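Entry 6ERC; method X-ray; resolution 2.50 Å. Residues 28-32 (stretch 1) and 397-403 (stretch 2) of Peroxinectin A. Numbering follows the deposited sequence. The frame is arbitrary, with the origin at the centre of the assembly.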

# COMPACT_ATOMS: atom_id res chain seq x y z
N ARG A 28 -14.96 6.50 8.23
CA ARG A 28 -15.82 5.35 7.98
C ARG A 28 -16.81 5.68 6.88
O ARG A 28 -17.50 6.71 6.94
CB ARG A 28 -16.58 4.94 9.25
CG ARG A 28 -15.70 4.42 10.38
CD ARG A 28 -15.39 2.94 10.23
NE ARG A 28 -14.59 2.46 11.36
CZ ARG A 28 -14.18 1.21 11.52
NH1 ARG A 28 -14.49 0.28 10.62
NH2 ARG A 28 -13.46 0.88 12.58
N LEU A 29 -16.88 4.82 5.86
CA LEU A 29 -17.98 4.89 4.91
C LEU A 29 -19.22 4.19 5.43
O LEU A 29 -20.34 4.56 5.07
CB LEU A 29 -17.56 4.26 3.57
CG LEU A 29 -16.27 4.78 2.94
CD1 LEU A 29 -16.03 4.07 1.62
CD2 LEU A 29 -16.32 6.29 2.74
N ALA A 30 -19.03 3.18 6.28
CA ALA A 30 -20.13 2.39 6.83
C ALA A 30 -19.90 2.20 8.32
O ALA A 30 -18.77 2.10 8.79
CB ALA A 30 -20.23 1.03 6.13
N ASN A 31 -21.00 2.15 9.07
CA ASN A 31 -20.89 1.92 10.51
C ASN A 31 -20.13 0.63 10.77
O ASN A 31 -20.37 -0.38 10.11
CB ASN A 31 -22.28 1.84 11.15
CG ASN A 31 -22.95 3.19 11.27
OD1 ASN A 31 -22.78 3.89 12.27
ND2 ASN A 31 -23.72 3.56 10.25
N PRO A 32 -19.19 0.62 11.72
CA PRO A 32 -18.55 -0.64 12.10
C PRO A 32 -19.41 -1.45 13.06
O PRO A 32 -20.23 -0.91 13.80
CB PRO A 32 -17.25 -0.18 12.78
CG PRO A 32 -17.57 1.16 13.32
CD PRO A 32 -18.57 1.78 12.38
N SER A 397 -23.78 -6.34 4.35
CA SER A 397 -24.02 -5.12 5.11
C SER A 397 -23.25 -3.95 4.51
O SER A 397 -23.79 -2.83 4.42
CB SER A 397 -23.62 -5.32 6.57
OG SER A 397 -23.86 -4.14 7.32
N LEU A 398 -22.01 -4.17 4.10
CA LEU A 398 -21.22 -3.11 3.48
C LEU A 398 -21.89 -2.60 2.21
O LEU A 398 -22.03 -1.39 2.00
CB LEU A 398 -19.81 -3.61 3.19
CG LEU A 398 -18.86 -2.62 2.50
CD1 LEU A 398 -18.67 -1.37 3.35
CD2 LEU A 398 -17.53 -3.28 2.22
N ARG A 399 -22.32 -3.52 1.34
CA ARG A 399 -22.97 -3.13 0.10
C ARG A 399 -24.18 -2.24 0.37
O ARG A 399 -24.34 -1.18 -0.26
CB ARG A 399 -23.38 -4.37 -0.70
CG ARG A 399 -22.22 -5.11 -1.34
CD ARG A 399 -22.67 -6.33 -2.12
NE ARG A 399 -23.56 -5.99 -3.23
CZ ARG A 399 -23.16 -5.60 -4.43
NH1 ARG A 399 -21.86 -5.49 -4.70
NH2 ARG A 399 -24.05 -5.32 -5.37
N ARG A 400 -25.03 -2.64 1.31
CA ARG A 400 -26.19 -1.83 1.66
C ARG A 400 -25.77 -0.42 2.05
O ARG A 400 -26.34 0.57 1.58
CB ARG A 400 -26.98 -2.49 2.80
CG ARG A 400 -27.71 -3.78 2.43
CD ARG A 400 -28.65 -4.23 3.56
NE ARG A 400 -29.24 -5.55 3.32
CZ ARG A 400 -28.77 -6.70 3.83
NH1 ARG A 400 -27.70 -6.71 4.61
NH2 ARG A 400 -29.39 -7.84 3.55
N GLN A 401 -24.76 -0.31 2.92
CA GLN A 401 -24.32 0.99 3.41
C GLN A 401 -23.55 1.78 2.36
O GLN A 401 -23.30 2.97 2.57
CB GLN A 401 -23.47 0.81 4.66
CG GLN A 401 -24.25 0.22 5.83
CD GLN A 401 -23.49 0.25 7.13
OE1 GLN A 401 -23.28 1.31 7.72
NE2 GLN A 401 -23.06 -0.92 7.60
N LEU A 402 -23.16 1.16 1.25
CA LEU A 402 -22.55 1.87 0.13
C LEU A 402 -23.56 2.22 -0.95
O LEU A 402 -23.17 2.75 -2.00
CB LEU A 402 -21.42 1.03 -0.48
CG LEU A 402 -20.21 0.76 0.42
CD1 LEU A 402 -19.29 -0.25 -0.24
CD2 LEU A 402 -19.46 2.05 0.72
N GLY A 403 -24.84 1.93 -0.74
CA GLY A 403 -25.85 2.19 -1.74
C GLY A 403 -25.96 1.12 -2.80
O GLY A 403 -26.52 1.38 -3.87
O HOH W 1 -22.67 -1.94 10.48

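The polar part of this contact runs through one side chain. Q401, in the last turn of a helix, points its CA-to-CB bond toward the irregular segment 28-32 and reaches across with chi1 m and chi2 t. Its OE1 accepts a hydrogen bond from the backbone N of N31 at 2.8 Å, with an N-H...O angle of 143°. The segment is irregular, and the glutamine oxygen serves as acceptor for this backbone NH. The nitrogen of the Q401 side chain is used as well. NE2 of Q401 donates to water 1 at 3.1 Å, and the same water donates to O of N31 at 2.8 Å, so a single primary amide serves both the NH and, through water, the carbonyl of one residue. A weak bond from Q401 NE2 to OG of S397, at 3.3 Å, ties the side chain back to its own helix one turn earlier.

The apolar part depends on shape rather than direction and supplies over half of the covered area. A30, whose CA lies 5.6 Å from CA of Q401, turns its methyl toward the helix, where CB of A30 meets CD1 of L398 at 4.0 Å. The same CB is 3.5 Å from OE1 of Q401, so the short side chain lies close to the glutamine's oxygen. L29 also points toward the helix, and its CD1 packs on CD2 of L402 at 4.1 Å. L398 and L402 both leave their backbones sideways, yet their branched ends come nearer, which lets leucine fill space that its CB does not face.

The helix ends beside the contact in a Schellman motif at G403, which itself does not touch the other stretch. G403 has positive phi, with its N bonded to O of R400 at 3.1 Å; a CB there would jam against the preceding carbonyl oxygen, so glycine fits. In all, 245 Å² is buried, both sides summed.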